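Local atomic coordinates of monomethylamine corrinoid protein 1 (Methanosarcina barkeri, PDB entry 3EZX), a protein that carries methyl groups on a bound corrinoid cofactor between the methyltransferases MtmB and MtbA in methanogenesis from methylamine. Residues T79-K87 against L111-G120. Residues are numbered along the deposited sequence; the frame is centred on the assembly and turned at random.
Sequences TPELEKNKK and LVTTMLGANG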
loop_
_atom_site.group_PDB
_atom_site.type_symbol
_atom_site.label_atom_id
_atom_site.label_comp_id
_atom_site.label_asym_id
_atom_site.label_seq_id
_atom_site.Cartn_x
_atom_site.Cartn_y
_atom_site.Cartn_z
ATOM N N THR A 79 8.347 0.669 -9.709
ATOM C CA THR A 79 8.996 0.599 -8.396
ATOM C C THR A 79 10.433 1.111 -8.444
ATOM O O THR A 79 10.811 1.995 -7.674
ATOM C CB THR A 79 8.998 -0.841 -7.832
ATOM O OG1 THR A 79 7.674 -1.194 -7.413
ATOM C CG2 THR A 79 9.944 -0.953 -6.649
ATOM N N PRO A 80 11.258 0.553 -9.341
ATOM C CA PRO A 80 12.638 1.030 -9.410
ATOM C C PRO A 80 12.690 2.528 -9.709
ATOM O O PRO A 80 13.545 3.247 -9.193
ATOM C CB PRO A 80 13.244 0.175 -10.525
ATOM C CG PRO A 80 12.064 -0.194 -11.366
ATOM C CD PRO A 80 11.021 -0.505 -10.335
ATOM N N GLU A 81 11.760 2.995 -10.531
ATOM C CA GLU A 81 11.700 4.406 -10.881
ATOM C C GLU A 81 11.360 5.227 -9.639
ATOM O O GLU A 81 11.816 6.354 -9.488
ATOM C CB GLU A 81 10.636 4.631 -11.955
ATOM C CG GLU A 81 10.849 5.872 -12.790
ATOM C CD GLU A 81 12.157 5.823 -13.554
ATOM O OE1 GLU A 81 12.414 4.800 -14.222
ATOM O OE2 GLU A 81 12.924 6.806 -13.490
ATOM N N LEU A 82 10.560 4.644 -8.749
ATOM C CA LEU A 82 10.143 5.312 -7.520
ATOM C C LEU A 82 11.227 5.291 -6.450
ATOM O O LEU A 82 11.305 6.196 -5.619
ATOM C CB LEU A 82 8.889 4.645 -6.951
ATOM C CG LEU A 82 7.559 4.753 -7.696
ATOM C CD1 LEU A 82 6.552 3.808 -7.066
ATOM C CD2 LEU A 82 7.047 6.184 -7.649
ATOM N N GLU A 83 12.054 4.252 -6.464
ATOM C CA GLU A 83 13.116 4.125 -5.477
ATOM C C GLU A 83 14.257 5.106 -5.724
ATOM O O GLU A 83 15.218 5.162 -4.953
ATOM C CB GLU A 83 13.640 2.687 -5.453
ATOM C CG GLU A 83 12.568 1.665 -5.118
ATOM C CD GLU A 83 13.094 0.247 -5.093
ATOM O OE1 GLU A 83 13.822 -0.132 -6.035
ATOM O OE2 GLU A 83 12.770 -0.490 -4.137
ATOM N N LYS A 84 14.154 5.877 -6.803
ATOM C CA LYS A 84 15.171 6.875 -7.114
ATOM C C LYS A 84 14.920 8.059 -6.193
ATOM O O LYS A 84 13.832 8.191 -5.631
ATOM C CB LYS A 84 15.070 7.319 -8.574
ATOM C CG LYS A 84 15.428 6.233 -9.571
ATOM C CD LYS A 84 15.318 6.731 -11.003
ATOM C CE LYS A 84 15.730 5.650 -11.995
ATOM N NZ LYS A 84 15.561 6.087 -13.407
ATOM N N ASN A 85 15.919 8.918 -6.032
ATOM C CA ASN A 85 15.778 10.077 -5.161
ATOM C C ASN A 85 15.585 9.628 -3.717
ATOM O O ASN A 85 14.737 10.167 -3.005
ATOM C CB ASN A 85 14.575 10.927 -5.582
ATOM C CG ASN A 85 14.624 11.324 -7.041
ATOM O OD1 ASN A 85 15.591 11.933 -7.502
ATOM N ND2 ASN A 85 13.572 10.984 -7.781
ATOM N N LYS A 86 16.361 8.631 -3.298
ATOM C CA LYS A 86 16.285 8.122 -1.931
ATOM C C LYS A 86 16.647 9.235 -0.944
ATOM O O LYS A 86 17.716 9.217 -0.331
ATOM C CB LYS A 86 17.238 6.932 -1.753
ATOM C CG LYS A 86 16.666 5.584 -2.187
ATOM C CD LYS A 86 15.502 5.168 -1.286
ATOM C CE LYS A 86 14.953 3.787 -1.647
ATOM N NZ LYS A 86 13.816 3.365 -0.764
ATOM N N LYS A 87 15.744 10.200 -0.802
ATOM C CA LYS A 87 15.941 11.337 0.089
ATOM C C LYS A 87 16.232 10.879 1.515
ATOM O O LYS A 87 15.333 10.818 2.354
ATOM C CB LYS A 87 14.694 12.224 0.073
ATOM C CG LYS A 87 14.234 12.606 -1.328
ATOM C CD LYS A 87 12.901 13.341 -1.301
ATOM C CE LYS A 87 12.409 13.636 -2.713
ATOM N NZ LYS A 87 11.102 14.353 -2.718
ATOM N N LEU A 111 3.247 -0.568 -2.650
ATOM C CA LEU A 111 3.388 0.807 -3.078
ATOM C C LEU A 111 3.768 1.722 -1.908
ATOM O O LEU A 111 4.679 2.549 -2.020
ATOM C CB LEU A 111 2.091 1.288 -3.718
ATOM C CG LEU A 111 2.092 2.694 -4.331
ATOM C CD1 LEU A 111 3.221 2.838 -5.354
ATOM C CD2 LEU A 111 0.747 2.932 -4.972
ATOM N N VAL A 112 3.075 1.574 -0.786
ATOM C CA VAL A 112 3.364 2.383 0.386
ATOM C C VAL A 112 4.773 2.097 0.903
ATOM O O VAL A 112 5.509 3.020 1.253
ATOM C CB VAL A 112 2.386 2.093 1.543
ATOM C CG1 VAL A 112 2.863 2.797 2.785
ATOM C CG2 VAL A 112 0.967 2.534 1.172
ATOM N N THR A 113 5.129 0.811 0.975
ATOM C CA THR A 113 6.454 0.361 1.452
ATOM C C THR A 113 7.550 0.963 0.578
ATOM O O THR A 113 8.643 1.262 1.059
ATOM C CB THR A 113 6.625 -1.214 1.404
ATOM O OG1 THR A 113 5.559 -1.856 2.121
ATOM C CG2 THR A 113 7.971 -1.616 2.045
ATOM N N THR A 114 7.262 1.105 -0.714
ATOM C CA THR A 114 8.247 1.652 -1.624
ATOM C C THR A 114 8.410 3.130 -1.329
ATOM O O THR A 114 9.528 3.623 -1.222
ATOM C CB THR A 114 7.844 1.474 -3.100
ATOM O OG1 THR A 114 7.840 0.083 -3.442
ATOM C CG2 THR A 114 8.814 2.213 -3.997
ATOM N N MET A 115 7.299 3.843 -1.185
ATOM C CA MET A 115 7.387 5.264 -0.900
ATOM C C MET A 115 8.147 5.461 0.397
ATOM O O MET A 115 9.128 6.209 0.438
ATOM C CB MET A 115 5.999 5.876 -0.847
ATOM C CG MET A 115 5.322 5.810 -2.198
ATOM S SD MET A 115 6.015 6.929 -3.462
ATOM C CE MET A 115 7.714 6.301 -3.758
ATOM N N LEU A 116 7.695 4.804 1.459
ATOM C CA LEU A 116 8.422 4.880 2.709
ATOM C C LEU A 116 9.755 4.291 2.293
ATOM O O LEU A 116 9.792 3.353 1.502
ATOM C CB LEU A 116 7.772 3.994 3.765
ATOM C CG LEU A 116 6.480 4.544 4.348
ATOM C CD1 LEU A 116 5.950 3.578 5.383
ATOM C CD2 LEU A 116 6.752 5.902 4.962
ATOM N N GLY A 117 10.849 4.832 2.803
ATOM C CA GLY A 117 12.137 4.307 2.403
ATOM C C GLY A 117 12.667 5.220 1.325
ATOM O O GLY A 117 13.817 5.654 1.376
ATOM N N ALA A 118 11.823 5.511 0.338
ATOM C CA ALA A 118 12.206 6.419 -0.731
ATOM C C ALA A 118 12.153 7.804 -0.100
ATOM O O ALA A 118 12.698 8.770 -0.632
ATOM C CB ALA A 118 11.224 6.326 -1.884
ATOM N N ASN A 119 11.482 7.879 1.045
ATOM C CA ASN A 119 11.351 9.119 1.791
ATOM C C ASN A 119 12.093 9.054 3.122
ATOM O O ASN A 119 11.586 9.493 4.158
ATOM C CB ASN A 119 9.880 9.451 2.025
ATOM C CG ASN A 119 9.236 10.072 0.811
ATOM O OD1 ASN A 119 9.692 11.100 0.313
ATOM N ND2 ASN A 119 8.172 9.453 0.324
ATOM N N GLY A 120 13.296 8.488 3.078
ATOM C CA GLY A 120 14.133 8.389 4.258
ATOM C C GLY A 120 13.747 7.393 5.332
ATOM O O GLY A 120 13.832 7.702 6.519
#
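L82, at the end of helix 61-82, stands 7.2 Å from M115 of helix 107-118, CA to CA, and the chain that follows draws in until the CA atoms of K86 and A118 are 4.6 Å apart. The pair exemplifies how two domains can meet where the chain leaving a helix of one passes the C-terminal end of a helix of the other. L82 sends its isobutyl group across T114 and M115, roughly at right angles to both. Its CB lies 3.8 Å from T114 CG2, while the M115 side chain, bent at chi2 and chi3, swings back so that its CE methyl meets both CB and CD2 of L82. Deeper in, L82 CD1 reaches L111 CD1 at 3.9 Å. This apolar patch joins the N-terminal helical bundle to the first helix of the Rossmann-like B12-binding domain; L111 also touches the bound cobamide. T114 turns its methyl to L82 and the CG of E83; its hydroxyl bonds to the R110 carbonyl, one turn back in the same helix. Where helix 61-82 ends, the A118 methyl rests 3.7 Å from L82 O. K86, centre of an inverse gamma turn, bends at chi2 (-66°) and brings CD beside G117 O and NZ over the face of the G117-A118 peptide, without a hydrogen bond to it. The backbone bond across the contact, K87 N to A118 O at 3.4 Å, is weak and well off straight.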